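Local coordinates for putative sulfurtransferase DsrE (PDB 2HY5), which is of uncertain function but is a putative sulfurtransferase that may take part in the oxidation of intracellular sulfur, in complex with DsrF and DsrH, at residues A[6-11]-A[39-44]; A[19-24]-A[62-67]. All coordinates share one frame; numbering follows the deposited sequence.

Contact 1 of 2, residues A[6-11]-A[39-44]; sequences QINEGP and FYHDGV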
loop_
_atom_site.group_PDB
_atom_site.type_symbol
_atom_site.label_atom_id
_atom_site.label_comp_id
_atom_site.label_asym_id
_atom_site.label_seq_id
_atom_site.Cartn_x
_atom_site.Cartn_y
_atom_site.Cartn_z
ATOM N N GLN A 6 -14.533 9.702 -0.426
ATOM C CA GLN A 6 -14.297 8.289 -0.170
ATOM C C GLN A 6 -12.864 8.142 0.332
ATOM O O GLN A 6 -11.938 8.678 -0.276
ATOM C CB GLN A 6 -14.486 7.490 -1.465
ATOM C CG GLN A 6 -14.477 5.974 -1.283
ATOM C CD GLN A 6 -14.493 5.238 -2.614
ATOM O OE1 GLN A 6 -15.200 5.628 -3.546
ATOM N NE2 GLN A 6 -13.742 4.141 -2.694
ATOM N N ILE A 7 -12.691 7.435 1.448
ATOM C CA ILE A 7 -11.369 7.214 2.031
ATOM C C ILE A 7 -11.151 5.703 2.092
ATOM O O ILE A 7 -11.924 4.988 2.729
ATOM C CB ILE A 7 -11.286 7.846 3.437
ATOM C CG1 ILE A 7 -11.513 9.361 3.317
ATOM C CG2 ILE A 7 -9.924 7.570 4.069
ATOM C CD1 ILE A 7 -11.650 10.077 4.628
ATOM N N ASN A 8 -10.096 5.229 1.429
ATOM C CA ASN A 8 -9.811 3.796 1.337
ATOM C C ASN A 8 -8.711 3.217 2.208
ATOM O O ASN A 8 -8.479 2.006 2.172
ATOM C CB ASN A 8 -9.466 3.420 -0.106
ATOM C CG ASN A 8 -10.521 3.854 -1.100
ATOM O OD1 ASN A 8 -11.705 3.925 -0.780
ATOM N ND2 ASN A 8 -10.095 4.116 -2.327
ATOM N N GLU A 9 -8.027 4.051 2.977
ATOM C CA GLU A 9 -6.936 3.548 3.795
ATOM C C GLU A 9 -7.077 3.855 5.268
ATOM O O GLU A 9 -7.736 4.818 5.657
ATOM C CB GLU A 9 -5.613 4.120 3.292
ATOM C CG GLU A 9 -5.388 3.922 1.810
ATOM C CD GLU A 9 -5.470 2.466 1.389
ATOM O OE1 GLU A 9 -5.074 1.592 2.188
ATOM O OE2 GLU A 9 -5.914 2.201 0.250
ATOM N N GLY A 10 -6.425 3.029 6.080
ATOM C CA GLY A 10 -6.466 3.210 7.515
ATOM C C GLY A 10 -5.682 4.425 7.973
ATOM O O GLY A 10 -4.833 4.943 7.240
ATOM N N PRO A 11 -5.948 4.904 9.195
ATOM C CA PRO A 11 -5.262 6.069 9.756
ATOM C C PRO A 11 -3.775 5.811 9.999
ATOM O O PRO A 11 -3.375 4.700 10.349
ATOM C CB PRO A 11 -6.031 6.325 11.049
ATOM C CG PRO A 11 -6.427 4.936 11.471
ATOM C CD PRO A 11 -6.877 4.312 10.176
ATOM N N PHE A 39 -16.114 5.679 4.376
ATOM C CA PHE A 39 -14.889 4.928 4.617
ATOM C C PHE A 39 -15.045 3.502 4.113
ATOM O O PHE A 39 -15.965 2.785 4.513
ATOM C CB PHE A 39 -14.541 4.938 6.108
ATOM C CG PHE A 39 -14.314 6.316 6.664
ATOM C CD1 PHE A 39 -15.378 7.076 7.137
ATOM C CD2 PHE A 39 -13.042 6.868 6.679
ATOM C CE1 PHE A 39 -15.172 8.369 7.626
ATOM C CE2 PHE A 39 -12.827 8.156 7.164
ATOM C CZ PHE A 39 -13.895 8.907 7.635
ATOM N N TYR A 40 -14.140 3.100 3.223
ATOM C CA TYR A 40 -14.170 1.769 2.623
ATOM C C TYR A 40 -12.792 1.111 2.741
ATOM O O TYR A 40 -11.811 1.784 3.050
ATOM C CB TYR A 40 -14.584 1.878 1.151
ATOM C CG TYR A 40 -15.028 0.574 0.537
ATOM C CD1 TYR A 40 -15.853 -0.306 1.243
ATOM C CD2 TYR A 40 -14.649 0.223 -0.759
ATOM C CE1 TYR A 40 -16.286 -1.498 0.676
ATOM C CE2 TYR A 40 -15.082 -0.969 -1.337
ATOM C CZ TYR A 40 -15.898 -1.825 -0.613
ATOM O OH TYR A 40 -16.336 -3.007 -1.170
ATOM N N HIS A 41 -12.718 -0.192 2.482
ATOM C CA HIS A 41 -11.454 -0.929 2.605
ATOM C C HIS A 41 -10.911 -0.662 4.017
ATOM O O HIS A 41 -11.685 -0.538 4.964
ATOM C CB HIS A 41 -10.428 -0.456 1.564
ATOM C CG HIS A 41 -10.905 -0.528 0.146
ATOM N ND1 HIS A 41 -11.287 -1.706 -0.460
ATOM C CD2 HIS A 41 -11.018 0.433 -0.804
ATOM C CE1 HIS A 41 -11.612 -1.470 -1.718
ATOM N NE2 HIS A 41 -11.457 -0.178 -1.952
ATOM N N ASP A 42 -9.589 -0.568 4.157
ATOM C CA ASP A 42 -8.978 -0.290 5.460
ATOM C C ASP A 42 -9.415 1.073 5.992
ATOM O O ASP A 42 -9.145 1.418 7.142
ATOM C CB ASP A 42 -7.451 -0.330 5.361
ATOM C CG ASP A 42 -6.879 -1.706 5.644
ATOM O OD1 ASP A 42 -7.667 -2.649 5.877
ATOM O OD2 ASP A 42 -5.636 -1.841 5.635
ATOM N N GLY A 43 -10.087 1.846 5.145
ATOM C CA GLY A 43 -10.565 3.152 5.557
ATOM C C GLY A 43 -11.500 3.058 6.748
ATOM O O GLY A 43 -11.608 3.999 7.531
ATOM N N VAL A 44 -12.178 1.925 6.898
ATOM C CA VAL A 44 -13.099 1.768 8.019
ATOM C C VAL A 44 -12.394 1.903 9.371
ATOM O O VAL A 44 -13.032 2.213 10.380
ATOM C CB VAL A 44 -13.833 0.398 7.968
ATOM C CG1 VAL A 44 -14.625 0.286 6.667
ATOM C CG2 VAL A 44 -12.829 -0.739 8.088
HETATM O O HOH W 1 -4.394 0.840 5.835
#
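Ile7 and Phe39 pair in parallel at the C-terminal ends of strands 2-7 and 33-39, their side chains side by side on one face of the sheet. Both have chi1 near -60°, with CG1 of Ile7 and CG of Phe39 anti to the carbonyl carbon, so the extended isoleucine chain runs along the ring and its CD1 comes 3.4 Å from Phe39 CE2. A nearly straight bond of 3.0 Å from Tyr40 N to Ile7 O continues the parallel pairing one residue beyond strand 33-39. Asn8 has its CG beside its N (chi1 -54°), and the amide stands almost perpendicular to the His41 ring, meeting it at the edge, with CB 3.4 Å from His41 CD2. Gln6 NE2 donates to a lone pair of Asn8 OD1 at 2.8 Å, which helps set the turn of that amide. Tyr40 differs, with CG anti to its N (chi1 -163°), and lays CD2 over one face of the His41 ring; its hydroxyl bonds to the main-chain O of Glu24 of the DsrF chain, and His41 ND1 to that residue's carboxylate OE1. A water joins Gly10 N to Asp42 OD2, while OD1 forms a salt bridge with Arg85. Loops leaving the C-terminal edge of a parallel sheet characteristically line the functional site of alpha/beta folds; here the Tyr40 side chain comes about 3 Å, nearest atoms, from that of Cys78, the probable persulfide-carrying cysteine.

Contact 2 of 2, residues A[19-24]-A[62-67]; sequences SAYQFA and NRWAEL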
loop_
_atom_site.group_PDB
_atom_site.type_symbol
_atom_site.label_atom_id
_atom_site.label_comp_id
_atom_site.label_asym_id
_atom_site.label_seq_id
_atom_site.Cartn_x
_atom_site.Cartn_y
_atom_site.Cartn_z
ATOM N N SER A 19 -5.088 13.604 4.099
ATOM C CA SER A 19 -5.330 14.413 2.911
ATOM C C SER A 19 -6.823 14.678 2.761
ATOM O O SER A 19 -7.235 15.791 2.419
ATOM C CB SER A 19 -4.800 13.699 1.668
ATOM O OG SER A 19 -3.395 13.555 1.744
ATOM N N ALA A 20 -7.626 13.652 3.016
ATOM C CA ALA A 20 -9.075 13.774 2.907
ATOM C C ALA A 20 -9.585 14.767 3.940
ATOM O O ALA A 20 -10.478 15.565 3.660
ATOM C CB ALA A 20 -9.732 12.410 3.108
ATOM N N TYR A 21 -9.020 14.713 5.139
ATOM C CA TYR A 21 -9.419 15.629 6.202
ATOM C C TYR A 21 -9.123 17.079 5.817
ATOM O O TYR A 21 -9.990 17.955 5.930
ATOM C CB TYR A 21 -8.686 15.294 7.501
ATOM C CG TYR A 21 -8.899 16.347 8.561
ATOM C CD1 TYR A 21 -10.081 16.389 9.303
ATOM C CD2 TYR A 21 -7.957 17.352 8.757
ATOM C CE1 TYR A 21 -10.315 17.416 10.216
ATOM C CE2 TYR A 21 -8.185 18.383 9.657
ATOM C CZ TYR A 21 -9.363 18.411 10.384
ATOM O OH TYR A 21 -9.576 19.436 11.278
ATOM N N GLN A 22 -7.899 17.336 5.364
ATOM C CA GLN A 22 -7.520 18.696 4.980
ATOM C C GLN A 22 -8.361 19.192 3.810
ATOM O O GLN A 22 -8.708 20.369 3.750
ATOM C CB GLN A 22 -6.025 18.762 4.633
ATOM C CG GLN A 22 -5.099 18.344 5.780
ATOM C CD GLN A 22 -5.171 19.267 6.990
ATOM O OE1 GLN A 22 -4.777 18.894 8.101
ATOM N NE2 GLN A 22 -5.656 20.479 6.778
ATOM N N PHE A 23 -8.693 18.299 2.885
ATOM C CA PHE A 23 -9.524 18.672 1.737
ATOM C C PHE A 23 -10.926 19.032 2.229
ATOM O O PHE A 23 -11.491 20.054 1.842
ATOM C CB PHE A 23 -9.640 17.515 0.744
ATOM C CG PHE A 23 -10.449 17.849 -0.478
ATOM C CD1 PHE A 23 -9.836 18.383 -1.607
ATOM C CD2 PHE A 23 -11.827 17.661 -0.490
ATOM C CE1 PHE A 23 -10.585 18.724 -2.732
ATOM C CE2 PHE A 23 -12.589 17.999 -1.608
ATOM C CZ PHE A 23 -11.968 18.532 -2.733
ATOM N N ALA A 24 -11.482 18.176 3.081
ATOM C CA ALA A 24 -12.816 18.395 3.624
ATOM C C ALA A 24 -12.896 19.712 4.371
ATOM O O ALA A 24 -13.830 20.493 4.172
ATOM C CB ALA A 24 -13.200 17.256 4.557
ATOM N N ASN A 62 -10.287 11.551 16.460
ATOM C CA ASN A 62 -10.941 12.646 17.167
ATOM C C ASN A 62 -11.067 13.891 16.309
ATOM O O ASN A 62 -12.039 14.633 16.422
ATOM C CB ASN A 62 -10.198 12.985 18.462
ATOM C CG ASN A 62 -10.411 11.938 19.538
ATOM O OD1 ASN A 62 -11.330 11.124 19.452
ATOM N ND2 ASN A 62 -9.569 11.963 20.564
ATOM N N ARG A 63 -10.078 14.111 15.452
ATOM C CA ARG A 63 -10.073 15.267 14.567
ATOM C C ARG A 63 -11.233 15.168 13.573
ATOM O O ARG A 63 -11.915 16.156 13.304
ATOM C CB ARG A 63 -8.736 15.335 13.840
ATOM C CG ARG A 63 -8.550 16.571 12.998
ATOM C CD ARG A 63 -7.287 16.440 12.163
ATOM N NE ARG A 63 -6.176 17.208 12.710
ATOM C CZ ARG A 63 -4.984 17.298 12.127
ATOM N NH1 ARG A 63 -4.760 16.659 10.984
ATOM N NH2 ARG A 63 -4.025 18.035 12.675
ATOM N N TRP A 64 -11.454 13.975 13.027
ATOM C CA TRP A 64 -12.566 13.758 12.100
ATOM C C TRP A 64 -13.871 13.985 12.864
ATOM O O TRP A 64 -14.806 14.601 12.357
ATOM C CB TRP A 64 -12.559 12.323 11.564
ATOM C CG TRP A 64 -11.848 12.133 10.253
ATOM C CD1 TRP A 64 -10.785 11.308 10.010
ATOM C CD2 TRP A 64 -12.173 12.744 8.996
ATOM N NE1 TRP A 64 -10.426 11.367 8.684
ATOM C CE2 TRP A 64 -11.262 12.243 8.038
ATOM C CE3 TRP A 64 -13.142 13.670 8.585
ATOM C CZ2 TRP A 64 -11.298 12.632 6.694
ATOM C CZ3 TRP A 64 -13.175 14.056 7.247
ATOM C CH2 TRP A 64 -12.257 13.537 6.320
ATOM N N ALA A 65 -13.930 13.473 14.089
ATOM C CA ALA A 65 -15.129 13.609 14.908
ATOM C C ALA A 65 -15.436 15.070 15.224
ATOM O O ALA A 65 -16.602 15.479 15.236
ATOM C CB ALA A 65 -14.974 12.818 16.197
ATOM N N GLU A 66 -14.393 15.854 15.480
ATOM C CA GLU A 66 -14.570 17.270 15.780
ATOM C C GLU A 66 -15.089 17.998 14.544
ATOM O O GLU A 66 -15.944 18.880 14.641
ATOM C CB GLU A 66 -13.245 17.884 16.242
ATOM C CG GLU A 66 -12.715 17.276 17.533
ATOM C CD GLU A 66 -11.337 17.787 17.907
ATOM O OE1 GLU A 66 -10.402 17.626 17.096
ATOM O OE2 GLU A 66 -11.190 18.348 19.012
ATOM N N LEU A 67 -14.577 17.620 13.379
ATOM C CA LEU A 67 -15.014 18.246 12.141
ATOM C C LEU A 67 -16.477 17.900 11.888
ATOM O O LEU A 67 -17.267 18.748 11.473
ATOM C CB LEU A 67 -14.169 17.761 10.965
ATOM C CG LEU A 67 -14.371 18.566 9.680
ATOM C CD1 LEU A 67 -13.786 19.957 9.864
ATOM C CD2 LEU A 67 -13.700 17.852 8.511
HETATM O O HOH W 2 -11.169 18.953 13.239
HETATM O O HOH W 3 -3.369 16.271 8.607
#
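One face of the Tyr21 ring is covered by the aliphatic part of Arg63, whose CD stands 3.4 Å from the ring centroid and close to the normal, a CH-pi contact. The guanidinium continues past the rim, its plane nearly parallel to that of the ring, and Gln22 OE1 lies at the ring's edge. Another edge of Tyr21 is directed at the face of the Trp64 indole in a T-shaped pair, the planes 89° apart and the centroids of the phenol and the six-membered ring separated by 5.5 Å. Tyr21 CB sits over that same indole face, displaced toward the rim, while Ala20 CB lies at the indole edge, 3.9 Å from Trp64 CZ2.

These positions follow from the torsions. Tyr21 CG is anti to its backbone N (chi1 171°). In Arg63 an extended start carries CG and CD across the phenol at about a right angle, and the bend at chi3 turns the guanidinium to its near-parallel setting. Leu67 completes the apolar part, its CD2 3.8 Å from Tyr21 CE1 and 4.0 Å from Ala24 CB. No direct hydrogen bond joins the segments; instead one water links Tyr21 OH, at 2.6 Å, to the backbone oxygen of Arg63. A second bridges Gln22 OE1 and Arg63 NH1, weakly on the arginine side. An alanine in place of Tyr21 would probably loosen the helix pair, since the edge-to-face partner of Trp64, the platform under Arg63 and the water-bound hydroxyl would all be lost.

Segments 19-24 and 62-67, parts of helices 16-29 and 60-71, run nearly parallel (21°), their axes 11.1 Å apart at closest approach. Trp64 and Ala20 rest on Ile7 of strand 2-7, Ala24 reaches Leu5, and Trp64 NE1 is hydrogen-bonded to Ser17 within helix 16-29.

Overall arrangement
The two contacts lie in successive layers of one alpha/beta domain. Contact 1 is wholly buried and pairs the ends of neighbouring strands 2-7 and 33-39; contact 2, partly buried, pairs helices 16-29 and 60-71, which follow those strands in the chain. They meet at Ile7, whose CD1 lies 3.3 Å from Trp64 CZ2 and 3.4 Å from Ala20 CB, so the helix pair rests directly on the sheet. Their chemistry differs accordingly: contact 1, near the probable active site and its DsrF interface, uses backbone bonds and polar side chains beside the Ile7-Phe39 packing, whereas contact 2, away from that site, relies on aromatic and aliphatic packing, with water bridges at its partly exposed residues.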